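Local coordinates for ATP12 ATPase (Paracoccus denitrificans, PDB 2R31), which probably acts as a chaperone in the assembly of the F1 part of ATP synthase, at residues A[26-29]-A[30-33]; A[50-53]-A[54-57]; A[144-148]-A[149-153]. All coordinates share one frame; numbering follows the deposited sequence. Where two conformers were deposited one is given.

Overall arrangement
Contacts 1 and 2 belong to one unit: the hairpin at 26-33 and the helix carrying 50-57 pack against each other, with V27 and L29 of the strand meeting I53, A54 and W57 of the helix. Contact 1 is bound by paired strand backbones round an exposed tight turn, whereas contact 2 is held by i to i+4 helix bonds and has a buried side with I53 and E56 and an exposed side with E55. Contact 3 lies on the other side of the chain's centre, its centre about 41 Å from that of contact 2. There an aspartate caps a helix start. All three are partly buried; in contact 3 Q146 and V150 are buried while P148 and V149 are exposed.

Contact 1 (A[26-29]-A[30-33]); sequences AVLL and DERP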
loop_
_atom_site.group_PDB
_atom_site.type_symbol
_atom_site.label_atom_id
_atom_site.label_comp_id
_atom_site.label_asym_id
_atom_site.label_seq_id
_atom_site.Cartn_x
_atom_site.Cartn_y
_atom_site.Cartn_z
ATOM N N ALA A 26 -9.615 -16.533 12.926
ATOM C CA ALA A 26 -10.286 -17.146 11.784
ATOM C C ALA A 26 -11.624 -16.440 11.563
ATOM O O ALA A 26 -12.264 -15.926 12.489
ATOM C CB ALA A 26 -10.534 -18.615 12.040
ATOM N N VAL A 27 -12.045 -16.456 10.289
ATOM C CA VAL A 27 -13.377 -15.998 9.890
ATOM C C VAL A 27 -14.180 -17.222 9.513
ATOM O O VAL A 27 -13.706 -18.012 8.683
ATOM C CB VAL A 27 -13.284 -15.011 8.711
ATOM C CG1 VAL A 27 -14.686 -14.625 8.187
ATOM C CG2 VAL A 27 -12.527 -13.754 9.149
ATOM N N LEU A 28 -15.333 -17.402 10.137
ATOM C CA LEU A 28 -16.143 -18.602 10.015
ATOM C C LEU A 28 -17.357 -18.358 9.151
ATOM O O LEU A 28 -18.148 -17.459 9.400
ATOM C CB LEU A 28 -16.633 -19.033 11.417
ATOM C CG LEU A 28 -15.592 -19.174 12.529
ATOM C CD1 LEU A 28 -16.256 -19.538 13.861
ATOM C CD2 LEU A 28 -14.606 -20.196 12.062
ATOM N N LEU A 29 -17.524 -19.207 8.161
ATOM C CA LEU A 29 -18.719 -19.247 7.286
ATOM C C LEU A 29 -19.488 -20.475 7.714
ATOM O O LEU A 29 -18.977 -21.592 7.504
ATOM C CB LEU A 29 -18.344 -19.296 5.813
ATOM C CG LEU A 29 -17.413 -18.209 5.296
ATOM C CD1 LEU A 29 -17.183 -18.356 3.771
ATOM C CD2 LEU A 29 -17.962 -16.852 5.611
ATOM N N ASP A 30 -20.668 -20.302 8.320
ATOM C CA ASP A 30 -21.394 -21.422 8.895
ATOM C C ASP A 30 -20.440 -22.344 9.666
ATOM O O ASP A 30 -20.430 -23.546 9.442
ATOM C CB ASP A 30 -22.198 -22.214 7.861
ATOM C CG ASP A 30 -23.480 -21.513 7.523
ATOM O OD1 ASP A 30 -23.948 -20.604 8.255
ATOM O OD2 ASP A 30 -24.050 -21.887 6.478
ATOM N N GLU A 31 -19.678 -21.720 10.559
ATOM C CA GLU A 31 -18.847 -22.380 11.564
ATOM C C GLU A 31 -17.599 -23.015 10.989
ATOM O O GLU A 31 -16.877 -23.695 11.700
ATOM C CB GLU A 31 -19.601 -23.423 12.393
ATOM C CG GLU A 31 -20.819 -22.793 13.065
ATOM C CD GLU A 31 -20.534 -21.726 14.072
ATOM O OE1 GLU A 31 -19.389 -21.609 14.602
ATOM O OE2 GLU A 31 -21.464 -20.947 14.432
ATOM N N ARG A 32 -17.263 -22.774 9.746
ATOM C CA ARG A 32 -16.082 -23.304 9.105
ATOM C C ARG A 32 -15.100 -22.221 8.753
ATOM O O ARG A 32 -15.480 -21.255 8.048
ATOM C CB ARG A 32 -16.456 -23.988 7.813
ATOM C CG ARG A 32 -15.308 -24.610 7.115
ATOM C CD ARG A 32 -15.764 -25.082 5.730
ATOM N NE ARG A 32 -14.772 -25.851 5.073
ATOM C CZ ARG A 32 -15.055 -26.632 4.020
ATOM N NH1 ARG A 32 -16.289 -26.699 3.515
ATOM N NH2 ARG A 32 -14.070 -27.319 3.476
ATOM N N PRO A 33 -13.822 -22.300 9.176
ATOM C CA PRO A 33 -12.866 -21.266 8.801
ATOM C C PRO A 33 -12.670 -21.110 7.320
ATOM O O PRO A 33 -12.413 -22.044 6.547
ATOM C CB PRO A 33 -11.551 -21.756 9.439
ATOM C CG PRO A 33 -11.981 -22.584 10.543
ATOM C CD PRO A 33 -13.223 -23.332 10.061
HETATM O O HOH W 1 -20.269 -18.872 11.147
#
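L29 and R32 face each other as an antiparallel hydrogen-bonded pair that closes a type I' turn. L29 N gives its hydrogen to R32 O at 2.9 Å in a nearly straight bond (167°), and R32 N returns one to L29 O at 3.1 Å, reaching it from above the carbonyl plane. One step back, L28 and P33 form the non-hydrogen-bonded pair. Here L28 CD2 rests on the proline ring, 3.9 Å from P33 CG, and P33 CA directs its hydrogen at V27 O. Proline suits this position, since a residue without an N-H costs the pair nothing. L28 holds CG beside its own backbone N (chi1 -51°), which turns one methyl to the ring while CD1 lies 3.8 Å from E31 OE1. D30 and E31 take the positive phi values a type I' turn demands, and a water accepts from E31 N at 3.0 Å while donating weakly to L28 O. In the conformer given, the D30 carboxylate accepts from A14 N and S15 N, in the chain leading into strand 16-21. Strand 24-29 is the middle of a three-stranded antiparallel sheet between 16-21 and 32-33; V27 and L29 pack onto I53 and W57 of helix 47-58.

Contact 2 (A[50-53]-A[54-57]); sequences ALAI and AEEW
I53 and W57, one helical turn apart, lie side by side and point the same way, so that I53 CG2 meets W57 CD1 at 3.8 Å. I53 sets CG2 anti to its backbone N, which carries that methyl toward the next turn. The ring also turns its edge to the main chain: I53 O lies in its plane, 3.2 Å from W57 CD1, and the same oxygen accepts from W57 N at 3.1 Å, nearly along the C=O axis. A54 N binds A50 O at 2.8 Å, and the A54 methyl lies beside the oxygens of A50 and L51, small enough for the helix to sit close to V16 and I18 of strand 16-21. On the outer side a water donates to A52 O at 2.8 Å. E56 is buried, but its carboxylate is satisfied by T72 OG1 and L71 N. With the indole cut back to an alanine here, a gap is likely to open beside I53 CG2, and T72 OG1 to lose its bond from W57 NE1. Helix 47-58 thus lies between the sheet and helix 70-82: A50 packs on I18 and on W25 of strand 24-29, the W57 ring meets that of W13, and I53 touches L71 and T72.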
loop_
_atom_site.group_PDB
_atom_site.type_symbol
_atom_site.label_atom_id
_atom_site.label_comp_id
_atom_site.label_asym_id
_atom_site.label_seq_id
_atom_site.Cartn_x
_atom_site.Cartn_y
_atom_site.Cartn_z
ATOM N N ALA A 50 -10.243 -9.203 11.553
ATOM C CA ALA A 50 -11.198 -10.321 11.443
ATOM C C ALA A 50 -12.612 -9.832 11.373
ATOM O O ALA A 50 -13.404 -10.320 10.553
ATOM C CB ALA A 50 -10.998 -11.289 12.605
ATOM N N LEU A 51 -13.014 -8.875 12.221
ATOM C CA LEU A 51 -14.369 -8.334 12.192
ATOM C C LEU A 51 -14.653 -7.683 10.844
ATOM O O LEU A 51 -15.759 -7.832 10.292
ATOM C CB LEU A 51 -14.592 -7.345 13.323
ATOM C CG LEU A 51 -14.662 -7.924 14.726
ATOM C CD1 LEU A 51 -14.536 -6.797 15.751
ATOM C CD2 LEU A 51 -15.940 -8.751 14.917
ATOM N N ALA A 52 -13.707 -6.944 10.301
ATOM C CA ALA A 52 -13.907 -6.237 9.045
ATOM C C ALA A 52 -13.985 -7.197 7.866
ATOM O O ALA A 52 -14.774 -6.979 6.917
ATOM C CB ALA A 52 -12.821 -5.191 8.875
ATOM N N ILE A 53 -13.205 -8.270 7.866
ATOM C CA ILE A 53 -13.300 -9.307 6.847
ATOM C C ILE A 53 -14.627 -10.046 7.010
ATOM O O ILE A 53 -15.316 -10.324 6.001
ATOM C CB ILE A 53 -12.068 -10.218 6.832
ATOM C CG1 ILE A 53 -10.900 -9.436 6.253
ATOM C CG2 ILE A 53 -12.328 -11.494 6.022
ATOM C CD1 ILE A 53 -9.571 -10.152 6.254
ATOM N N ALA A 54 -15.046 -10.374 8.225
ATOM C CA ALA A 54 -16.344 -10.980 8.434
ATOM C C ALA A 54 -17.444 -10.108 7.833
ATOM O O ALA A 54 -18.368 -10.638 7.216
ATOM C CB ALA A 54 -16.569 -11.249 9.901
ATOM N N GLU A 55 -17.360 -8.781 7.996
ATOM C CA GLU A 55 -18.348 -7.898 7.382
ATOM C C GLU A 55 -18.388 -8.051 5.873
ATOM O O GLU A 55 -19.460 -7.979 5.239
ATOM C CB GLU A 55 -18.117 -6.437 7.781
ATOM C CG GLU A 55 -18.368 -6.051 9.217
ATOM C CD GLU A 55 -17.863 -4.694 9.635
ATOM O OE1 GLU A 55 -17.007 -4.090 8.933
ATOM O OE2 GLU A 55 -18.275 -4.169 10.705
ATOM N N GLU A 56 -17.238 -8.223 5.212
ATOM C CA GLU A 56 -17.206 -8.442 3.764
ATOM C C GLU A 56 -17.984 -9.704 3.389
ATOM O O GLU A 56 -18.757 -9.717 2.430
ATOM C CB GLU A 56 -15.786 -8.532 3.227
ATOM C CG GLU A 56 -14.989 -7.255 3.370
ATOM C CD GLU A 56 -13.604 -7.308 2.766
ATOM O OE1 GLU A 56 -13.051 -8.399 2.528
ATOM O OE2 GLU A 56 -13.041 -6.189 2.548
ATOM N N TRP A 57 -17.777 -10.782 4.110
ATOM C CA TRP A 57 -18.443 -12.055 3.794
ATOM C C TRP A 57 -19.933 -12.038 4.187
ATOM O O TRP A 57 -20.733 -12.642 3.502
ATOM C CB TRP A 57 -17.671 -13.229 4.478
ATOM C CG TRP A 57 -16.376 -13.428 3.709
ATOM C CD1 TRP A 57 -15.193 -12.768 3.887
ATOM C CD2 TRP A 57 -16.163 -14.269 2.593
ATOM N NE1 TRP A 57 -14.259 -13.158 2.995
ATOM C CE2 TRP A 57 -14.836 -14.088 2.150
ATOM C CE3 TRP A 57 -16.964 -15.182 1.873
ATOM C CZ2 TRP A 57 -14.299 -14.748 1.072
ATOM C CZ3 TRP A 57 -16.437 -15.830 0.815
ATOM C CH2 TRP A 57 -15.113 -15.646 0.398
HETATM O O HOH W 2 -15.193 -4.321 6.072
#

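Contact 3 (A[144-148]-A[149-153]); sequences VPQDP and VVLLK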
loop_
_atom_site.group_PDB
_atom_site.type_symbol
_atom_site.label_atom_id
_atom_site.label_comp_id
_atom_site.label_asym_id
_atom_site.label_seq_id
_atom_site.Cartn_x
_atom_site.Cartn_y
_atom_site.Cartn_z
ATOM N N VAL A 144 22.728 10.954 -9.003
ATOM C CA VAL A 144 23.285 11.078 -7.659
ATOM C C VAL A 144 23.011 9.772 -6.922
ATOM O O VAL A 144 21.878 9.298 -6.882
ATOM C CB VAL A 144 22.781 12.300 -6.883
ATOM C CG1 VAL A 144 23.522 12.334 -5.522
ATOM C CG2 VAL A 144 22.928 13.639 -7.568
ATOM N N PRO A 145 24.013 9.161 -6.337
ATOM C CA PRO A 145 23.787 7.934 -5.544
ATOM C C PRO A 145 23.352 8.319 -4.139
ATOM O O PRO A 145 23.705 9.401 -3.649
ATOM C CB PRO A 145 25.153 7.274 -5.553
ATOM C CG PRO A 145 26.089 8.439 -5.509
ATOM C CD PRO A 145 25.409 9.541 -6.353
ATOM N N GLN A 146 22.651 7.434 -3.460
ATOM C CA GLN A 146 22.337 7.633 -2.051
ATOM C C GLN A 146 23.491 7.168 -1.163
ATOM O O GLN A 146 24.274 6.285 -1.525
ATOM C CB GLN A 146 21.049 6.900 -1.707
ATOM C CG GLN A 146 19.854 7.389 -2.512
ATOM C CD GLN A 146 19.582 8.875 -2.382
ATOM O OE1 GLN A 146 19.764 9.481 -1.300
ATOM N NE2 GLN A 146 19.126 9.518 -3.445
ATOM N N ASP A 147 23.573 7.744 0.010
ATOM C CA ASP A 147 24.529 7.318 1.029
ATOM C C ASP A 147 24.238 5.863 1.377
ATOM O O ASP A 147 23.096 5.543 1.725
ATOM C CB ASP A 147 24.378 8.204 2.261
ATOM C CG ASP A 147 25.311 7.912 3.406
ATOM O OD1 ASP A 147 25.979 6.883 3.466
ATOM O OD2 ASP A 147 25.338 8.775 4.296
ATOM N N PRO A 148 25.221 4.939 1.336
ATOM C CA PRO A 148 24.970 3.552 1.737
ATOM C C PRO A 148 24.367 3.392 3.101
ATOM O O PRO A 148 23.611 2.452 3.362
ATOM C CB PRO A 148 26.406 2.974 1.691
ATOM C CG PRO A 148 27.210 3.804 0.773
ATOM C CD PRO A 148 26.628 5.177 0.872
ATOM N N VAL A 149 24.706 4.281 4.051
ATOM C CA VAL A 149 24.137 4.210 5.376
ATOM C C VAL A 149 22.643 4.554 5.377
ATOM O O VAL A 149 21.866 3.952 6.099
ATOM C CB VAL A 149 24.911 5.122 6.327
ATOM C CG1 VAL A 149 24.225 5.309 7.666
ATOM C CG2 VAL A 149 26.319 4.522 6.548
ATOM N N VAL A 150 22.248 5.507 4.538
ATOM C CA VAL A 150 20.824 5.858 4.420
ATOM C C VAL A 150 20.055 4.700 3.810
ATOM O O VAL A 150 18.951 4.356 4.234
ATOM C CB VAL A 150 20.660 7.163 3.644
ATOM C CG1 VAL A 150 19.179 7.423 3.290
ATOM C CG2 VAL A 150 21.231 8.314 4.462
ATOM N N LEU A 151 20.645 4.058 2.780
ATOM C CA LEU A 151 19.993 2.871 2.184
ATOM C C LEU A 151 19.812 1.765 3.215
ATOM O O LEU A 151 18.779 1.113 3.276
ATOM C CB LEU A 151 20.783 2.386 0.961
ATOM C CG LEU A 151 20.814 3.389 -0.230
ATOM C CD1 LEU A 151 21.681 2.789 -1.323
ATOM C CD2 LEU A 151 19.438 3.721 -0.747
ATOM N N LEU A 152 20.829 1.551 4.061
ATOM C CA LEU A 152 20.746 0.614 5.168
ATOM C C LEU A 152 19.566 0.973 6.083
ATOM O O LEU A 152 18.722 0.136 6.453
ATOM C CB LEU A 152 22.064 0.572 5.955
ATOM C CG LEU A 152 22.233 -0.251 7.213
ATOM C CD1 LEU A 152 23.715 -0.407 7.554
ATOM C CD2 LEU A 152 21.554 0.367 8.445
ATOM N N LYS A 153 19.527 2.222 6.524
ATOM C CA LYS A 153 18.483 2.626 7.468
ATOM C C LYS A 153 17.116 2.369 6.899
ATOM O O LYS A 153 16.199 1.934 7.622
ATOM C CB LYS A 153 18.662 4.079 7.861
ATOM C CG LYS A 153 19.903 4.263 8.778
ATOM C CD LYS A 153 19.897 5.400 9.718
ATOM C CE LYS A 153 21.097 5.331 10.627
ATOM N NZ LYS A 153 21.935 6.551 10.856
#
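D147 turns its carboxylate to the start of the helix by placing CG anti to the backbone N (chi1 -179°), which brings OD1 close to V149 N. That N-H reaches D147 OD1 at 3.0 Å in a fairly straight bond. It comes from above the carboxylate plane, 55° out of it. The D147 and V149 side chains run side by side in the same direction, with D147 OD1 3.5 Å from V149 CB. V150 meets D147 differently: the two side chains cross at about a right angle, and V150 CG2, set beside its own backbone N, touches D147 CB at 3.8 Å.

The backbone of D147 serves the helix as well. Its carbonyl O accepts from L151 N at 3.1 Å, straight and nearly in line with the C=O bond, and the next bond follows from L152 N to P148 O at 3.0 Å. P148 fits the first helical position because the N-H groups of a first turn have no helix carbonyl four residues back to bond, so a residue lacking an N-H loses nothing there, and its ring holds phi in a range compatible with the helix. The negative carboxylate also lies at the positive end of the helix dipole, which would tend to favour its ionised form.

Just ahead of the cap, Q146 CB packs on L151 CD2 at 3.7 Å, the two side chains again meeting at about a right angle. The Q146 chain bends at chi2, and OE1 accepts from R136 N, so the buried amide ties the loop to the chain near strand 138-139 while its CB and CG rest against the end of the leucine. V150 packs inward on P134. D147 is the N-cap residue, its carboxylate accepting from the N-H two residues on, with proline following in the first turn of helix 148-159.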